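Local structure of mevalonate kinase (Staphylococcus aureus, 2X7I) at residues I39-S53 / T84-P96. The protein probably catalyses the ATP-dependent phosphorylation of mevalonate to 5-phosphomevalonate. Sequence-based numbering, arbitrary orientation.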
ATOM      1  N   ILE A  39       0.959  -0.707   9.987  1.00 55.30           N
ATOM      2  CA  ILE A  39       0.284  -1.778  10.682  1.00 54.47           C
ATOM      3  C   ILE A  39       1.197  -2.253  11.808  1.00 55.20           C
ATOM      4  O   ILE A  39       2.367  -2.550  11.564  1.00 55.79           O
ATOM      5  CB  ILE A  39      -0.050  -2.931   9.729  1.00 52.91           C
ATOM      6  CG1 ILE A  39      -1.038  -2.440   8.663  1.00 52.35           C
ATOM      7  CG2 ILE A  39      -0.595  -4.120  10.498  1.00 52.22           C
ATOM      8  CD1 ILE A  39      -2.074  -3.468   8.231  1.00 52.20           C
ATOM      9  N   LYS A  40       0.658  -2.302  13.030  1.00 55.27           N
ATOM     10  CA  LYS A  40       1.383  -2.771  14.208  1.00 55.71           C
ATOM     11  C   LYS A  40       0.707  -4.025  14.771  1.00 54.26           C
ATOM     12  O   LYS A  40      -0.509  -4.040  14.963  1.00 53.57           O
ATOM     13  CB  LYS A  40       1.382  -1.698  15.301  1.00 57.61           C
ATOM     14  CG  LYS A  40       1.961  -0.344  14.894  1.00 59.31           C
ATOM     15  CD  LYS A  40       1.765   0.673  16.005  1.00 61.56           C
ATOM     16  CE  LYS A  40       2.438   2.000  15.682  1.00 64.13           C
ATOM     17  NZ  LYS A  40       1.820   2.678  14.498  1.00 63.94           N
ATOM     18  N   VAL A  41       1.500  -5.057  15.056  1.00 53.13           N
ATOM     19  CA  VAL A  41       0.999  -6.261  15.716  1.00 52.21           C
ATOM     20  C   VAL A  41       1.735  -6.488  17.039  1.00 53.67           C
ATOM     21  O   VAL A  41       2.962  -6.408  17.101  1.00 54.35           O
ATOM     22  CB  VAL A  41       1.129  -7.520  14.806  1.00 51.02           C
ATOM     23  CG1 VAL A  41       0.756  -8.797  15.579  1.00 50.15           C
ATOM     24  CG2 VAL A  41       0.267  -7.361  13.546  1.00 48.01           C
ATOM     25  N   LEU A  42       0.970  -6.762  18.092  1.00 54.15           N
ATOM     26  CA  LEU A  42       1.514  -7.125  19.397  1.00 55.86           C
ATOM     27  C   LEU A  42       0.960  -8.491  19.808  1.00 55.70           C
ATOM     28  O   LEU A  42      -0.243  -8.721  19.737  1.00 54.55           O
ATOM     29  CB  LEU A  42       1.147  -6.067  20.441  1.00 56.96           C
ATOM     30  CG  LEU A  42       1.530  -6.369  21.894  1.00 59.82           C
ATOM     31  CD1 LEU A  42       3.048  -6.468  22.076  1.00 61.28           C
ATOM     32  CD2 LEU A  42       0.942  -5.313  22.835  1.00 61.31           C
ATOM     33  N   ILE A  43       1.851  -9.385  20.234  1.00 56.87           N
ATOM     34  CA  ILE A  43       1.483 -10.711  20.726  1.00 57.39           C
ATOM     35  C   ILE A  43       1.973 -10.827  22.161  1.00 60.26           C
ATOM     36  O   ILE A  43       3.177 -10.757  22.399  1.00 61.41           O
ATOM     37  CB  ILE A  43       2.132 -11.841  19.884  1.00 56.62           C
ATOM     38  CG1 ILE A  43       1.926 -11.582  18.384  1.00 54.37           C
ATOM     39  CG2 ILE A  43       1.577 -13.202  20.308  1.00 56.08           C
ATOM     40  CD1 ILE A  43       2.370 -12.719  17.473  1.00 53.33           C
ATOM     41  N   GLU A  44       1.045 -10.998  23.101  1.00 61.88           N
ATOM     42  CA  GLU A  44       1.363 -11.072  24.530  1.00 65.09           C
ATOM     43  C   GLU A  44       0.922 -12.381  25.172  1.00 65.74           C
ATOM     44  O   GLU A  44      -0.269 -12.685  25.192  1.00 64.64           O
ATOM     45  CB  GLU A  44       0.646  -9.955  25.287  1.00 66.31           C
ATOM     46  CG  GLU A  44       1.069  -8.548  24.921  1.00 68.23           C
ATOM     47  CD  GLU A  44       0.230  -7.502  25.641  1.00 71.03           C
ATOM     48  OE1 GLU A  44      -0.918  -7.249  25.185  1.00 71.77           O
ATOM     49  OE2 GLU A  44       0.718  -6.947  26.652  1.00 71.45           O
ATOM     50  N   ALA A  45       1.872 -13.126  25.728  1.00 67.84           N
ATOM     51  CA  ALA A  45       1.546 -14.238  26.615  1.00 69.79           C
ATOM     52  C   ALA A  45       0.948 -13.676  27.900  1.00 71.88           C
ATOM     53  O   ALA A  45       1.438 -12.686  28.435  1.00 73.00           O
ATOM     54  CB  ALA A  45       2.777 -15.065  26.926  1.00 71.27           C
ATOM     55  N   LEU A  46      -0.133 -14.295  28.362  1.00 73.12           N
ATOM     56  CA  LEU A  46      -0.798 -13.924  29.621  1.00 75.51           C
ATOM     57  C   LEU A  46      -0.556 -15.035  30.651  1.00 78.19           C
ATOM     58  O   LEU A  46       0.202 -15.971  30.385  1.00 78.70           O
ATOM     59  CB  LEU A  46      -2.297 -13.692  29.375  1.00 74.14           C
ATOM     60  CG  LEU A  46      -2.736 -12.311  28.853  1.00 73.13           C
ATOM     61  CD1 LEU A  46      -1.608 -11.560  28.165  1.00 72.64           C
ATOM     62  CD2 LEU A  46      -3.919 -12.490  27.899  1.00 70.93           C
ATOM     63  N   GLU A  47      -1.190 -14.935  31.817  1.00 80.74           N
ATOM     64  CA  GLU A  47      -0.887 -15.827  32.948  1.00 83.66           C
ATOM     65  C   GLU A  47      -1.963 -16.897  33.217  1.00 83.62           C
ATOM     66  O   GLU A  47      -2.922 -17.036  32.454  1.00 81.61           O
ATOM     67  CB  GLU A  47      -0.624 -14.985  34.211  1.00 86.18           C
ATOM     68  CG  GLU A  47      -1.870 -14.382  34.882  1.00 87.64           C
ATOM     69  CD  GLU A  47      -2.326 -13.067  34.258  1.00 87.96           C
ATOM     70  OE1 GLU A  47      -2.828 -12.206  35.024  1.00 89.41           O
ATOM     71  OE2 GLU A  47      -2.181 -12.898  33.017  1.00 86.22           O
ATOM     72  N   SER A  48      -1.765 -17.649  34.308  1.00 86.31           N
ATOM     73  CA  SER A  48      -2.703 -18.671  34.805  1.00 86.77           C
ATOM     74  C   SER A  48      -3.812 -19.045  33.805  1.00 84.53           C
ATOM     75  O   SER A  48      -3.574 -19.813  32.867  1.00 83.66           O
ATOM     76  CB  SER A  48      -3.298 -18.230  36.157  1.00 88.51           C
ATOM     77  OG  SER A  48      -2.357 -18.354  37.217  1.00 91.61           O
ATOM     78  N   GLY A  49      -5.004 -18.479  33.999  1.00 83.87           N
ATOM     79  CA  GLY A  49      -6.177 -18.823  33.205  1.00 81.90           C
ATOM     80  C   GLY A  49      -6.976 -17.582  32.857  1.00 80.45           C
ATOM     81  O   GLY A  49      -7.892 -17.192  33.580  1.00 81.18           O
ATOM     82  N   ASN A  50      -6.586 -16.939  31.765  1.00 78.39           N
ATOM     83  CA  ASN A  50      -7.375 -15.887  31.155  1.00 76.64           C
ATOM     84  C   ASN A  50      -7.782 -16.389  29.775  1.00 73.91           C
ATOM     85  O   ASN A  50      -7.156 -17.307  29.230  1.00 73.79           O
ATOM     86  CB  ASN A  50      -6.568 -14.590  31.006  1.00 76.88           C
ATOM     87  CG  ASN A  50      -5.890 -14.155  32.291  1.00 79.97           C
ATOM     88  OD1 ASN A  50      -4.815 -13.553  32.258  1.00 81.32           O
ATOM     89  ND2 ASN A  50      -6.514 -14.445  33.430  1.00 82.42           N
ATOM     90  N   TYR A  51      -8.829 -15.798  29.214  1.00 71.51           N
ATOM     91  CA  TYR A  51      -9.207 -16.081  27.830  1.00 68.92           C
ATOM     92  C   TYR A  51      -8.142 -15.555  26.866  1.00 66.58           C
ATOM     93  O   TYR A  51      -7.377 -14.643  27.191  1.00 67.07           O
ATOM     94  CB  TYR A  51     -10.571 -15.461  27.490  1.00 68.40           C
ATOM     95  CG  TYR A  51     -10.676 -13.984  27.802  1.00 69.99           C
ATOM     96  CD1 TYR A  51     -10.129 -13.027  26.947  1.00 70.38           C
ATOM     97  CD2 TYR A  51     -11.315 -13.542  28.963  1.00 72.82           C
ATOM     98  CE1 TYR A  51     -10.219 -11.669  27.232  1.00 71.78           C
ATOM     99  CE2 TYR A  51     -11.411 -12.184  29.259  1.00 74.48           C
ATOM    100  CZ  TYR A  51     -10.862 -11.254  28.387  1.00 74.45           C
ATOM    101  OH  TYR A  51     -10.953  -9.908  28.667  1.00 77.56           O
ATOM    102  N   SER A  52      -8.092 -16.141  25.679  1.00 63.78           N
ATOM    103  CA  SER A  52      -7.242 -15.623  24.624  1.00 61.62           C
ATOM    104  C   SER A  52      -8.069 -14.633  23.850  1.00 59.44           C
ATOM    105  O   SER A  52      -9.278 -14.782  23.769  1.00 59.21           O
ATOM    106  CB  SER A  52      -6.736 -16.744  23.723  1.00 60.85           C
ATOM    107  OG  SER A  52      -5.771 -17.507  24.407  1.00 61.47           O
ATOM    108  N   SER A  53      -7.430 -13.609  23.308  1.00 58.04           N
ATOM    109  CA  SER A  53      -8.148 -12.592  22.549  1.00 56.56           C
ATOM    110  C   SER A  53      -7.372 -12.166  21.318  1.00 55.14           C
ATOM    111  O   SER A  53      -6.141 -12.193  21.317  1.00 54.82           O
ATOM    112  CB  SER A  53      -8.439 -11.370  23.421  1.00 57.51           C
ATOM    113  OG  SER A  53      -7.243 -10.763  23.883  1.00 57.77           O
ATOM    114  N   THR A  84       0.656 -23.238  24.560  1.00 70.71           N
ATOM    115  CA  THR A  84      -0.424 -23.650  25.451  1.00 71.27           C
ATOM    116  C   THR A  84      -0.945 -22.503  26.311  1.00 70.99           C
ATOM    117  O   THR A  84      -2.072 -22.573  26.817  1.00 71.37           O
ATOM    118  CB  THR A  84       0.042 -24.795  26.375  1.00 73.52           C
ATOM    119  OG1 THR A  84       1.301 -24.447  26.956  1.00 75.06           O
ATOM    120  CG2 THR A  84       0.201 -26.093  25.582  1.00 73.70           C
ATOM    121  N   GLU A  85      -0.136 -21.456  26.475  1.00 70.66           N
ATOM    122  CA  GLU A  85      -0.507 -20.317  27.321  1.00 70.48           C
ATOM    123  C   GLU A  85      -1.477 -19.346  26.616  1.00 67.47           C
ATOM    124  O   GLU A  85      -1.383 -19.163  25.404  1.00 65.59           O
ATOM    125  CB  GLU A  85       0.750 -19.563  27.775  1.00 72.07           C
ATOM    126  CG  GLU A  85       1.720 -20.428  28.582  1.00 75.91           C
ATOM    127  CD  GLU A  85       2.475 -19.647  29.649  1.00 79.96           C
ATOM    128  OE1 GLU A  85       3.522 -19.042  29.311  1.00 81.47           O
ATOM    129  OE2 GLU A  85       2.027 -19.654  30.824  1.00 81.21           O
ATOM    130  N   PRO A  86      -2.405 -18.723  27.378  1.00 66.46           N
ATOM    131  CA  PRO A  86      -3.292 -17.672  26.850  1.00 64.05           C
ATOM    132  C   PRO A  86      -2.547 -16.509  26.186  1.00 62.53           C
ATOM    133  O   PRO A  86      -1.583 -15.992  26.757  1.00 63.43           O
ATOM    134  CB  PRO A  86      -4.030 -17.174  28.101  1.00 65.20           C
ATOM    135  CG  PRO A  86      -4.035 -18.342  29.026  1.00 66.88           C
ATOM    136  CD  PRO A  86      -2.727 -19.050  28.786  1.00 68.11           C
ATOM    137  N   LEU A  87      -3.008 -16.120  24.991  1.00 59.71           N
ATOM    138  CA  LEU A  87      -2.390 -15.074  24.174  1.00 58.16           C
ATOM    139  C   LEU A  87      -3.368 -13.936  23.915  1.00 56.42           C
ATOM    140  O   LEU A  87      -4.533 -14.171  23.609  1.00 55.15           O
ATOM    141  CB  LEU A  87      -1.984 -15.624  22.799  1.00 57.13           C
ATOM    142  CG  LEU A  87      -0.612 -16.240  22.538  1.00 58.35           C
ATOM    143  CD1 LEU A  87      -0.436 -16.420  21.031  1.00 55.38           C
ATOM    144  CD2 LEU A  87       0.527 -15.397  23.116  1.00 59.42           C
ATOM    145  N   ALA A  88      -2.874 -12.706  24.013  1.00 56.15           N
ATOM    146  CA  ALA A  88      -3.617 -11.524  23.603  1.00 55.28           C
ATOM    147  C   ALA A  88      -2.912 -10.957  22.384  1.00 54.04           C
ATOM    148  O   ALA A  88      -1.754 -10.583  22.462  1.00 54.46           O
ATOM    149  CB  ALA A  88      -3.675 -10.489  24.721  1.00 56.50           C
ATOM    150  N   VAL A  89      -3.616 -10.941  21.255  1.00 52.87           N
ATOM    151  CA  VAL A  89      -3.086 -10.425  19.999  1.00 52.04           C
ATOM    152  C   VAL A  89      -3.812  -9.133  19.648  1.00 52.36           C
ATOM    153  O   VAL A  89      -5.042  -9.075  19.665  1.00 51.83           O
ATOM    154  CB  VAL A  89      -3.251 -11.433  18.861  1.00 50.49           C
ATOM    155  CG1 VAL A  89      -2.705 -10.856  17.561  1.00 49.88           C
ATOM    156  CG2 VAL A  89      -2.545 -12.740  19.208  1.00 49.87           C
ATOM    157  N   THR A  90      -3.031  -8.101  19.347  1.00 53.50           N
ATOM    158  CA  THR A  90      -3.545  -6.774  19.017  1.00 54.11           C
ATOM    159  C   THR A  90      -2.963  -6.355  17.664  1.00 53.51           C
ATOM    160  O   THR A  90      -1.764  -6.492  17.426  1.00 53.53           O
ATOM    161  CB  THR A  90      -3.176  -5.741  20.105  1.00 55.68           C
ATOM    162  OG1 THR A  90      -3.681  -6.170  21.382  1.00 57.10           O
ATOM    163  CG2 THR A  90      -3.771  -4.377  19.780  1.00 56.68           C
ATOM    164  N   ILE A  91      -3.834  -5.899  16.769  1.00 53.04           N
ATOM    165  CA  ILE A  91      -3.456  -5.422  15.444  1.00 52.48           C
ATOM    166  C   ILE A  91      -4.003  -4.009  15.342  1.00 53.03           C
ATOM    167  O   ILE A  91      -5.176  -3.789  15.616  1.00 53.20           O
ATOM    168  CB  ILE A  91      -4.086  -6.287  14.305  1.00 51.41           C
ATOM    169  CG1 ILE A  91      -3.747  -7.762  14.485  1.00 52.11           C
ATOM    170  CG2 ILE A  91      -3.586  -5.844  12.921  1.00 50.30           C
ATOM    171  CD1 ILE A  91      -4.962  -8.675  14.422  1.00 53.49           C
ATOM    172  N   GLN A  92      -3.151  -3.052  14.993  1.00 53.55           N
ATOM    173  CA  GLN A  92      -3.593  -1.681  14.751  1.00 54.53           C
ATOM    174  C   GLN A  92      -3.322  -1.347  13.294  1.00 53.69           C
ATOM    175  O   GLN A  92      -2.233  -1.600  12.810  1.00 53.33           O
ATOM    176  CB  GLN A  92      -2.835  -0.684  15.635  1.00 56.08           C
ATOM    177  CG  GLN A  92      -2.924  -0.921  17.132  1.00 57.83           C
ATOM    178  CD  GLN A  92      -1.992  -0.007  17.909  1.00 59.80           C
ATOM    179  OE1 GLN A  92      -2.266   1.180  18.073  1.00 62.12           O
ATOM    180  NE2 GLN A  92      -0.879  -0.552  18.374  1.00 59.98           N
ATOM    181  N   THR A  93      -4.307  -0.792  12.593  1.00 54.01           N
ATOM    182  CA  THR A  93      -4.093  -0.384  11.208  1.00 53.63           C
ATOM    183  C   THR A  93      -4.570   1.023  10.858  1.00 54.72           C
ATOM    184  O   THR A  93      -5.648   1.471  11.254  1.00 55.15           O
ATOM    185  CB  THR A  93      -4.703  -1.368  10.181  1.00 52.46           C
ATOM    186  OG1 THR A  93      -4.575  -0.799   8.871  1.00 52.82           O
ATOM    187  CG2 THR A  93      -6.177  -1.655  10.458  1.00 51.70           C
ATOM    188  N   ASN A  94      -3.741   1.658  10.041  1.00 55.20           N
ATOM    189  CA  ASN A  94      -3.939   2.983   9.489  1.00 56.66           C
ATOM    190  C   ASN A  94      -4.555   2.939   8.076  1.00 55.78           C
ATOM    191  O   ASN A  94      -4.890   3.981   7.497  1.00 56.56           O
ATOM    192  CB  ASN A  94      -2.548   3.623   9.373  1.00 57.58           C
ATOM    193  CG  ASN A  94      -2.605   5.100   9.190  1.00 60.23           C
ATOM    194  OD1 ASN A  94      -3.664   5.708   9.348  1.00 66.16           O
ATOM    195  ND2 ASN A  94      -1.469   5.701   8.860  1.00 60.22           N
ATOM    196  N   LEU A  95      -4.678   1.726   7.533  1.00 54.42           N
ATOM    197  CA  LEU A  95      -4.913   1.494   6.106  1.00 53.24           C
ATOM    198  C   LEU A  95      -6.319   0.995   5.820  1.00 52.85           C
ATOM    199  O   LEU A  95      -6.822   0.133   6.523  1.00 53.32           O
ATOM    200  CB  LEU A  95      -3.916   0.464   5.584  1.00 51.81           C
ATOM    201  CG  LEU A  95      -2.454   0.888   5.664  1.00 51.42           C
ATOM    202  CD1 LEU A  95      -1.545  -0.257   5.255  1.00 50.57           C
ATOM    203  CD2 LEU A  95      -2.217   2.100   4.802  1.00 50.74           C
ATOM    204  N   PRO A  96      -6.967   1.545   4.782  1.00 53.11           N
ATOM    205  CA  PRO A  96      -8.283   1.065   4.393  1.00 52.62           C
ATOM    206  C   PRO A  96      -8.148  -0.224   3.597  1.00 51.11           C
ATOM    207  O   PRO A  96      -7.101  -0.470   2.986  1.00 50.21           O
ATOM    208  CB  PRO A  96      -8.805   2.191   3.501  1.00 53.54           C
ATOM    209  CG  PRO A  96      -7.608   2.723   2.861  1.00 53.59           C
ATOM    210  CD  PRO A  96      -6.507   2.626   3.893  1.00 53.59           C
TER
HETATM  211  O   HOH W   1      -1.750  -7.904  22.379  1.00 38.43           O
HETATM  212  O   HOH W   2      -6.254  -9.036  22.443  1.00 30.76           O
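Lys-40 and Gln-92 face each other as a hydrogen-bonded pair of two antiparallel strands, 39-45 and 87-93. Lys-40 N donates to Gln-92 O and Gln-92 N returns to Lys-40 O. Leu-42 with Thr-90 and Glu-44 with Ala-88 repeat the pattern, and Leu-46 N closes it on Pro-86 O at 2.7 Å. The chain then loops round Pro-86, whose CG lies 3.3 Å from Asn-50 O. It comes back on the other edge of strand 87-93, running parallel to it. Here Leu-87 N donates to Ser-52 OG (3.1 Å), a side chain standing in for a backbone carbonyl. Ser-53 N then reaches Leu-87 O, and Val-89 N reaches Ser-53 O.

Leu-87 can be followed outward. Leu-87 CB is 4.2 Å from Glu-44 O. Beyond CG the branches part: Leu-87 CD1 meets Ile-43 CG2 at 3.9 Å. Leu-87 CD2 lies 3.7 Å from Ile-43 CG2 and rests over the Glu-44 carbonyl, 3.5 Å from Glu-44 O. In Ile-43, chi1 -48° sets CG2 anti to the backbone N, on the side where the Leu-87 methyls lie.

On the other face, water 1 bridges Glu-44 OE1, Ala-88 O and Thr-90 OG1.

The face with Ile-39, Val-41 and Leu-87 packs on helix 103-119, and Leu-87 and Ile-91 also touch helix 70-80. Strand 6-16 pairs with the far edge of 39-45. Strand 87-93 pairs antiparallel with 29-45 and parallel with 53-58, and so lies between them in the mixed sheet of the GHMP kinase N-terminal domain.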